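Local atomic coordinates of arginyl-tRNA synthetase (Campylobacter jejuni, PDB entry 3FNR), a protein that catalyses the ATP-dependent attachment of L-arginine to tRNA(Arg), releasing AMP and diphosphate, as a monomeric class I aminoacyl-tRNA synthetase. Residues A[181-187]-A[258-262]; A[310-316]-A[396-400]. The protein carries 1 engineered substitution. All coordinates share one frame; numbering follows the deposited sequence.

Interaction 1: A[181-187]-A[258-262]; sequences SLKEHKG and EFLGF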
ATOM      1  N   SER A 181       8.753  28.461 -15.262  1.00 37.66           N
ATOM      2  CA  SER A 181       7.299  28.397 -15.093  1.00 38.99           C
ATOM      3  C   SER A 181       6.866  29.102 -13.812  1.00 39.75           C
ATOM      4  O   SER A 181       5.874  29.830 -13.808  1.00 46.70           O
ATOM      5  CB  SER A 181       6.807  26.948 -15.121  1.00 39.58           C
ATOM      6  OG  SER A 181       5.402  26.870 -14.920  1.00 45.77           O
ATOM      7  N   LEU A 182       7.640  28.906 -12.747  1.00 34.74           N
ATOM      8  CA  LEU A 182       7.451  29.620 -11.484  1.00 38.74           C
ATOM      9  C   LEU A 182       7.554  31.142 -11.638  1.00 41.89           C
ATOM     10  O   LEU A 182       6.785  31.878 -11.016  1.00 38.23           O
ATOM     11  CB  LEU A 182       8.484  29.142 -10.457  1.00 37.94           C
ATOM     12  CG  LEU A 182       8.211  28.250  -9.237  1.00 43.06           C
ATOM     13  CD1 LEU A 182       6.884  27.507  -9.251  1.00 44.86           C
ATOM     14  CD2 LEU A 182       9.372  27.292  -9.026  1.00 31.17           C
ATOM     15  N   LYS A 183       8.505  31.610 -12.449  1.00 39.10           N
ATOM     16  CA  LYS A 183       8.661  33.046 -12.687  1.00 44.22           C
ATOM     17  C   LYS A 183       7.512  33.612 -13.522  1.00 45.22           C
ATOM     18  O   LYS A 183       7.048  34.720 -13.265  1.00 47.26           O
ATOM     19  CB  LYS A 183      10.005  33.386 -13.337  1.00 46.50           C
ATOM     20  CG  LYS A 183      10.436  34.826 -13.082  1.00 49.36           C
ATOM     21  CD  LYS A 183      11.345  35.358 -14.164  1.00 63.42           C
ATOM     22  CE  LYS A 183      11.401  36.890 -14.141  1.00 70.18           C
ATOM     23  NZ  LYS A 183      12.014  37.433 -12.890  1.00 70.13           N
ATOM     24  N   GLU A 184       7.044  32.835 -14.497  1.00 44.89           N
ATOM     25  CA  GLU A 184       5.895  33.208 -15.327  1.00 48.28           C
ATOM     26  C   GLU A 184       4.595  33.414 -14.527  1.00 46.78           C
ATOM     27  O   GLU A 184       3.656  34.037 -15.022  1.00 50.84           O
ATOM     28  CB  GLU A 184       5.693  32.189 -16.458  1.00 44.56           C
ATOM     29  CG  GLU A 184       6.727  32.318 -17.589  1.00 57.27           C
ATOM     30  CD  GLU A 184       6.824  31.086 -18.495  1.00 60.62           C
ATOM     31  OE1 GLU A 184       7.915  30.871 -19.088  1.00 54.37           O
ATOM     32  OE2 GLU A 184       5.821  30.341 -18.619  1.00 68.16           O
ATOM     33  N   HIS A 185       4.561  32.894 -13.298  1.00 47.88           N
ATOM     34  CA  HIS A 185       3.442  33.070 -12.358  1.00 47.18           C
ATOM     35  C   HIS A 185       3.847  33.912 -11.149  1.00 49.46           C
ATOM     36  O   HIS A 185       3.102  33.990 -10.163  1.00 54.49           O
ATOM     37  CB  HIS A 185       2.918  31.709 -11.885  1.00 43.27           C
ATOM     38  CG  HIS A 185       2.350  30.869 -12.983  1.00 42.54           C
ATOM     39  ND1 HIS A 185       3.111  29.974 -13.708  1.00 40.39           N
ATOM     40  CD2 HIS A 185       1.096  30.794 -13.488  1.00 43.57           C
ATOM     41  CE1 HIS A 185       2.350  29.387 -14.616  1.00 30.72           C
ATOM     42  NE2 HIS A 185       1.123  29.863 -14.502  1.00 49.11           N
ATOM     43  N   LYS A 186       5.031  34.523 -11.243  1.00 49.29           N
ATOM     44  CA  LYS A 186       5.607  35.418 -10.226  1.00 53.06           C
ATOM     45  C   LYS A 186       5.839  34.727  -8.883  1.00 51.10           C
ATOM     46  O   LYS A 186       5.687  35.332  -7.818  1.00 56.38           O
ATOM     47  CB  LYS A 186       4.775  36.702 -10.061  1.00 57.14           C
ATOM     48  CG  LYS A 186       4.649  37.556 -11.317  1.00 64.19           C
ATOM     49  CD  LYS A 186       3.599  38.631 -11.116  1.00 80.81           C
ATOM     50  CE  LYS A 186       3.511  39.588 -12.300  1.00 94.19           C
ATOM     51  NZ  LYS A 186       2.524  40.690 -12.043  1.00 96.48           N
ATOM     52  N   GLY A 187       6.236  33.460  -8.947  1.00 47.42           N
ATOM     53  CA  GLY A 187       6.371  32.643  -7.757  1.00 42.21           C
ATOM     54  C   GLY A 187       7.744  32.614  -7.145  1.00 42.15           C
ATOM     55  O   GLY A 187       7.923  32.061  -6.065  1.00 43.26           O
ATOM     56  N   GLU A 258       0.175  25.938  -7.366  1.00 42.22           N
ATOM     57  CA  GLU A 258      -0.575  27.122  -7.791  1.00 46.13           C
ATOM     58  C   GLU A 258       0.313  28.040  -8.627  1.00 42.60           C
ATOM     59  O   GLU A 258      -0.134  28.613  -9.621  1.00 38.56           O
ATOM     60  CB  GLU A 258      -1.145  27.885  -6.589  1.00 46.87           C
ATOM     61  CG  GLU A 258      -2.285  27.169  -5.844  1.00 58.39           C
ATOM     62  CD  GLU A 258      -3.589  27.072  -6.638  1.00 65.14           C
ATOM     63  OE1 GLU A 258      -4.400  26.169  -6.335  1.00 69.69           O
ATOM     64  OE2 GLU A 258      -3.816  27.892  -7.556  1.00 69.65           O
ATOM     65  N   PHE A 259       1.582  28.142  -8.235  1.00 42.92           N
ATOM     66  CA  PHE A 259       2.573  28.943  -8.955  1.00 41.57           C
ATOM     67  C   PHE A 259       3.103  28.242 -10.219  1.00 43.99           C
ATOM     68  O   PHE A 259       4.058  28.710 -10.833  1.00 48.31           O
ATOM     69  CB  PHE A 259       3.751  29.282  -8.042  1.00 38.16           C
ATOM     70  CG  PHE A 259       3.534  30.487  -7.153  1.00 38.16           C
ATOM     71  CD1 PHE A 259       3.001  31.674  -7.658  1.00 35.43           C
ATOM     72  CD2 PHE A 259       3.918  30.443  -5.821  1.00 36.71           C
ATOM     73  CE1 PHE A 259       2.828  32.781  -6.837  1.00 44.38           C
ATOM     74  CE2 PHE A 259       3.748  31.535  -4.992  1.00 38.97           C
ATOM     75  CZ  PHE A 259       3.202  32.715  -5.499  1.00 41.90           C
ATOM     76  N   LEU A 260       2.500  27.115 -10.588  1.00 41.92           N
ATOM     77  CA  LEU A 260       2.843  26.429 -11.833  1.00 41.19           C
ATOM     78  C   LEU A 260       1.621  26.359 -12.743  1.00 44.03           C
ATOM     79  O   LEU A 260       1.645  25.718 -13.801  1.00 47.62           O
ATOM     80  CB  LEU A 260       3.405  25.030 -11.556  1.00 37.95           C
ATOM     81  CG  LEU A 260       4.811  24.913 -10.950  1.00 39.11           C
ATOM     82  CD1 LEU A 260       5.072  23.512 -10.441  1.00 38.49           C
ATOM     83  CD2 LEU A 260       5.881  25.283 -11.959  1.00 34.63           C
ATOM     84  N   GLY A 261       0.552  27.033 -12.324  1.00 45.57           N
ATOM     85  CA  GLY A 261      -0.660  27.126 -13.128  1.00 44.38           C
ATOM     86  C   GLY A 261      -1.652  26.026 -12.819  1.00 46.31           C
ATOM     87  O   GLY A 261      -2.726  25.973 -13.424  1.00 46.77           O
ATOM     88  N   PHE A 262      -1.299  25.154 -11.874  1.00 44.32           N
ATOM     89  CA  PHE A 262      -2.164  24.036 -11.501  1.00 45.87           C
ATOM     90  C   PHE A 262      -3.183  24.435 -10.437  1.00 44.04           C
ATOM     91  O   PHE A 262      -2.940  25.333  -9.629  1.00 44.13           O
ATOM     92  CB  PHE A 262      -1.353  22.838 -10.990  1.00 41.67           C
ATOM     93  CG  PHE A 262      -0.332  22.315 -11.968  1.00 41.72           C
ATOM     94  CD1 PHE A 262       1.014  22.264 -11.617  1.00 35.43           C
ATOM     95  CD2 PHE A 262      -0.712  21.862 -13.228  1.00 30.88           C
ATOM     96  CE1 PHE A 262       1.968  21.779 -12.510  1.00 35.70           C
ATOM     97  CE2 PHE A 262       0.237  21.385 -14.131  1.00 41.17           C
ATOM     98  CZ  PHE A 262       1.581  21.347 -13.766  1.00 36.41           C
TER
HETATM   99  O   HOH W   1       3.743  24.576 -15.241  1.00 42.24           O

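Interaction 2: A[310-316]-A[396-400]; sequences YIFLSKK and LQKIP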
ATOM      1  N   TYR A 310      -4.339  -7.218   6.470  1.00 35.51           N
ATOM      2  CA  TYR A 310      -5.546  -6.988   7.251  1.00 33.92           C
ATOM      3  C   TYR A 310      -5.325  -5.892   8.283  1.00 34.62           C
ATOM      4  O   TYR A 310      -6.055  -4.898   8.307  1.00 40.10           O
ATOM      5  CB  TYR A 310      -6.045  -8.260   7.946  1.00 36.77           C
ATOM      6  CG  TYR A 310      -7.424  -8.058   8.559  1.00 43.38           C
ATOM      7  CD1 TYR A 310      -7.584  -7.480   9.832  1.00 41.84           C
ATOM      8  CD2 TYR A 310      -8.572  -8.395   7.845  1.00 34.27           C
ATOM      9  CE1 TYR A 310      -8.857  -7.256  10.374  1.00 37.11           C
ATOM     10  CE2 TYR A 310      -9.842  -8.182   8.375  1.00 42.83           C
ATOM     11  CZ  TYR A 310      -9.977  -7.612   9.632  1.00 38.36           C
ATOM     12  OH  TYR A 310     -11.239  -7.417  10.139  1.00 51.29           O
ATOM     13  N   ILE A 311      -4.337  -6.108   9.146  1.00 28.71           N
ATOM     14  CA  ILE A 311      -4.053  -5.254  10.282  1.00 33.74           C
ATOM     15  C   ILE A 311      -3.836  -3.821   9.829  1.00 33.85           C
ATOM     16  O   ILE A 311      -4.425  -2.901  10.391  1.00 35.61           O
ATOM     17  CB  ILE A 311      -2.801  -5.758  11.043  1.00 38.11           C
ATOM     18  CG1 ILE A 311      -3.103  -7.083  11.741  1.00 42.93           C
ATOM     19  CG2 ILE A 311      -2.328  -4.741  12.068  1.00 42.47           C
ATOM     20  CD1 ILE A 311      -1.857  -7.879  12.109  1.00 53.79           C
ATOM     21  N   PHE A 312      -3.036  -3.642   8.776  1.00 32.37           N
ATOM     22  CA  PHE A 312      -2.646  -2.303   8.339  1.00 36.67           C
ATOM     23  C   PHE A 312      -3.729  -1.536   7.575  1.00 39.11           C
ATOM     24  O   PHE A 312      -3.565  -0.355   7.268  1.00 47.24           O
ATOM     25  CB  PHE A 312      -1.303  -2.341   7.596  1.00 37.46           C
ATOM     26  CG  PHE A 312      -0.119  -2.469   8.520  1.00 39.66           C
ATOM     27  CD1 PHE A 312       0.543  -1.338   8.977  1.00 45.37           C
ATOM     28  CD2 PHE A 312       0.297  -3.713   8.978  1.00 46.61           C
ATOM     29  CE1 PHE A 312       1.623  -1.442   9.846  1.00 42.03           C
ATOM     30  CE2 PHE A 312       1.372  -3.823   9.859  1.00 45.62           C
ATOM     31  CZ  PHE A 312       2.036  -2.683  10.287  1.00 42.48           C
ATOM     32  N   LEU A 313      -4.836  -2.214   7.291  1.00 39.78           N
ATOM     33  CA  LEU A 313      -5.986  -1.603   6.640  1.00 39.03           C
ATOM     34  C   LEU A 313      -7.140  -1.362   7.614  1.00 43.69           C
ATOM     35  O   LEU A 313      -8.110  -0.694   7.271  1.00 43.41           O
ATOM     36  CB  LEU A 313      -6.464  -2.501   5.505  1.00 39.74           C
ATOM     37  CG  LEU A 313      -7.219  -1.845   4.356  1.00 43.95           C
ATOM     38  CD1 LEU A 313      -6.255  -1.052   3.472  1.00 45.02           C
ATOM     39  CD2 LEU A 313      -7.945  -2.910   3.565  1.00 42.73           C
ATOM     40  N   SER A 314      -7.000  -1.872   8.835  1.00 48.91           N
ATOM     41  CA  SER A 314      -8.141  -2.111   9.722  1.00 48.93           C
ATOM     42  C   SER A 314      -8.661  -0.892  10.472  1.00 51.52           C
ATOM     43  O   SER A 314      -9.712  -0.960  11.108  1.00 57.56           O
ATOM     44  CB  SER A 314      -7.818  -3.241  10.713  1.00 47.23           C
ATOM     45  OG  SER A 314      -6.786  -2.845  11.600  1.00 41.38           O
ATOM     46  N   LYS A 315      -7.939   0.215  10.412  1.00 53.82           N
ATOM     47  CA  LYS A 315      -8.421   1.441  11.034  1.00 57.88           C
ATOM     48  C   LYS A 315      -8.160   2.644  10.139  1.00 56.69           C
ATOM     49  O   LYS A 315      -7.183   2.652   9.380  1.00 53.57           O
ATOM     50  CB  LYS A 315      -7.804   1.620  12.435  1.00 63.31           C
ATOM     51  CG  LYS A 315      -8.504   2.630  13.375  1.00 75.16           C
ATOM     52  CD  LYS A 315      -9.893   2.186  13.885  1.00 85.58           C
ATOM     53  CE  LYS A 315     -11.068   2.715  13.034  1.00 87.69           C
ATOM     54  NZ  LYS A 315     -11.062   4.194  12.823  1.00 82.21           N
ATOM     55  N   LYS A 316      -9.052   3.634  10.226  1.00 56.07           N
ATOM     56  CA  LYS A 316      -8.955   4.899   9.482  1.00 62.17           C
ATOM     57  C   LYS A 316      -7.521   5.433   9.453  1.00 61.02           C
ATOM     58  O   LYS A 316      -6.847   5.485  10.490  1.00 55.52           O
ATOM     59  CB  LYS A 316      -9.910   5.941  10.075  1.00 63.22           C
ATOM     60  CG  LYS A 316     -10.155   7.178   9.213  1.00 68.63           C
ATOM     61  CD  LYS A 316     -11.295   8.011   9.792  1.00 71.14           C
ATOM     62  CE  LYS A 316     -11.746   9.119   8.847  1.00 83.11           C
ATOM     63  NZ  LYS A 316     -10.879  10.330   8.920  1.00 86.63           N
ATOM     64  N   LEU A 396     -10.826   2.860   3.475  1.00 36.54           N
ATOM     65  CA  LEU A 396     -10.577   1.465   3.115  1.00 34.57           C
ATOM     66  C   LEU A 396     -10.864   0.464   4.238  1.00 37.12           C
ATOM     67  O   LEU A 396     -11.054  -0.716   3.968  1.00 39.86           O
ATOM     68  CB  LEU A 396      -9.159   1.276   2.557  1.00 33.89           C
ATOM     69  CG  LEU A 396      -8.790   2.133   1.341  1.00 36.70           C
ATOM     70  CD1 LEU A 396      -7.397   1.816   0.831  1.00 30.54           C
ATOM     71  CD2 LEU A 396      -9.805   1.990   0.223  1.00 32.07           C
ATOM     72  N   GLN A 397     -10.916   0.943   5.483  1.00 38.02           N
ATOM     73  CA  GLN A 397     -11.253   0.100   6.632  1.00 37.27           C
ATOM     74  C   GLN A 397     -12.687  -0.415   6.619  1.00 38.45           C
ATOM     75  O   GLN A 397     -13.002  -1.345   7.355  1.00 42.59           O
ATOM     76  CB  GLN A 397     -10.945   0.807   7.963  1.00 39.70           C
ATOM     77  CG  GLN A 397     -11.968   1.850   8.418  1.00 37.43           C
ATOM     78  CD  GLN A 397     -11.868   3.169   7.655  1.00 54.18           C
ATOM     79  OE1 GLN A 397     -10.873   3.443   6.975  1.00 55.35           O
ATOM     80  NE2 GLN A 397     -12.902   3.992   7.769  1.00 54.05           N
ATOM     81  N   LYS A 398     -13.539   0.175   5.779  1.00 37.86           N
ATOM     82  CA  LYS A 398     -14.882  -0.346   5.519  1.00 39.10           C
ATOM     83  C   LYS A 398     -14.845  -1.737   4.875  1.00 40.99           C
ATOM     84  O   LYS A 398     -15.791  -2.518   5.016  1.00 37.52           O
ATOM     85  CB  LYS A 398     -15.679   0.614   4.622  1.00 46.87           C
ATOM     86  CG  LYS A 398     -15.925   2.017   5.190  1.00 51.98           C
ATOM     87  CD  LYS A 398     -17.273   2.133   5.895  1.00 67.11           C
ATOM     88  CE  LYS A 398     -17.604   3.581   6.276  1.00 67.87           C
ATOM     89  NZ  LYS A 398     -17.793   4.467   5.085  1.00 71.10           N
ATOM     90  N   ILE A 399     -13.768  -2.050   4.160  1.00 39.32           N
ATOM     91  CA  ILE A 399     -13.633  -3.384   3.564  1.00 36.27           C
ATOM     92  C   ILE A 399     -13.442  -4.505   4.630  1.00 38.58           C
ATOM     93  O   ILE A 399     -14.235  -5.451   4.644  1.00 31.24           O
ATOM     94  CB  ILE A 399     -12.579  -3.447   2.401  1.00 39.26           C
ATOM     95  CG1 ILE A 399     -12.868  -2.393   1.325  1.00 42.68           C
ATOM     96  CG2 ILE A 399     -12.559  -4.830   1.758  1.00 42.06           C
ATOM     97  CD1 ILE A 399     -11.765  -2.300   0.237  1.00 35.21           C
ATOM     98  N   PRO A 400     -12.407  -4.413   5.514  1.00 37.63           N
ATOM     99  CA  PRO A 400     -12.358  -5.357   6.653  1.00 39.42           C
ATOM    100  C   PRO A 400     -13.608  -5.364   7.548  1.00 39.52           C
ATOM    101  O   PRO A 400     -14.020  -6.438   7.993  1.00 39.23           O
ATOM    102  CB  PRO A 400     -11.151  -4.874   7.470  1.00 41.01           C
ATOM    103  CG  PRO A 400     -10.314  -4.121   6.528  1.00 41.22           C
ATOM    104  CD  PRO A 400     -11.222  -3.528   5.507  1.00 39.12           C
TER

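Interaction 1: A[181-187]-A[258-262]
Ser181 meets Leu260 in two ways at once. Ser181 OG, turned anti to the backbone N (chi1 178°), lies 3.4 Å from Leu260 CD2, and it also shares a water with Leu260 O, to which that water donates. One residue on, Leu182 sends CD1 into the angle between Leu260 CD2, at 3.6 Å, and Phe259 CB, at 3.8 Å, while its CA-H points almost straight at Phe259 O.

The next residue to engage is His185, just past the end of helix 175-184. His185 ND1 donates to Ser181 O, in the last turn of that helix, at 2.8 Å and 161°; the acceptor lies close to the ring plane, and the bond probably holds the imidazole at this rotation. Held this way, the ring turns one face to the Leu260-Gly261 peptide, with Leu260 C and Gly261 N above its rim and Gly261 CA 3.5 Å from His185 NE2. Phe259 O is also near ND1, but the angle is too poor for a bond.

Lys186, with positive phi, is the C-prime residue of a Schellman motif in which Gly187 N bonds to Leu182 O. The turn delivers Gly187 CA over the centre of the Phe259 ring, a CH-pi contact 3.5 Å from the centroid and 10° off the normal. Gly261 is likewise the C-prime residue of the Schellman motif that ends helix 250-258, so two capped helix ends abut here.

Leu260 also rests on Ile224 and Lys228 of helix 219-231, Leu182 touches Ile188 of strand 188-191, and Gly187 pairs through its backbone with Ala198, tying helix 175-184 to the small antiparallel sheet.

Interaction 2: A[310-316]-A[396-400]
Pro400 fits as a bump into a hollow lined by Tyr310 and Leu313. Pro400 CB lies 3.7 Å from Tyr310 CE2, the proline and phenol sliding past each other in opposite directions, while Pro400 CD sits 3.9 Å from Leu313 CD2. Leu313 meets the proline at about a right angle. Its CG is anti to the backbone N (chi1 -155°), and its two methyls straddle their partners: Leu313 CD1 packs 3.8 Å from Leu396 CB, while CD2 touches both Leu396 O and Pro400. The leucine tip thus wedges between Leu396 and Pro400.

These bumps and hollows join two domains of a class I synthetase, since 310-316 belongs to the catalytic domain and 396-400 to the DALR anticodon-binding domain. Met446 touches both Tyr310 and Leu313, and Thr58 of helix 50-65 also packs on Leu313.

Beyond the leucine, Gln397 fits against the backbone. Gln397 CB presses on Leu313 O at 3.3 Å, and its CA lies equally near that oxygen in a bent CA-H...O contact. The chain then folds at chi2 (-76°) and lays the amide alongside Lys316, bringing Gln397 OE1 to 3.5 Å from Lys316 CA; the lysine's NZ instead forms a salt bridge with Asp318. Ser314, whose CA stands 4.4 Å from Pro400 CG, turns its hydroxyl back on its own segment, where OG and N both donate to Ile311 O from the same face of the carbonyl plane.

The two contacts follow one another along the chain: interaction 1 closes at 262, before interaction 2 opens at 310. Their centres lie 39 Å apart, with nearest atoms about 23 Å apart, and they do not touch. Both draw on the catalytic domain and lead into strands of its mixed sheet: strand 267-279 follows the loop of interaction 1, and strand 321-324, its parallel neighbour, follows segment 310-316. Interaction 1 is internal to that domain and peripheral, about 32 Å from the centre of the chain. Interaction 2, about 12 Å from that centre, lies instead at the boundary with the anticodon-binding domain, so one contact sits at a domain's edge and the other at its junction.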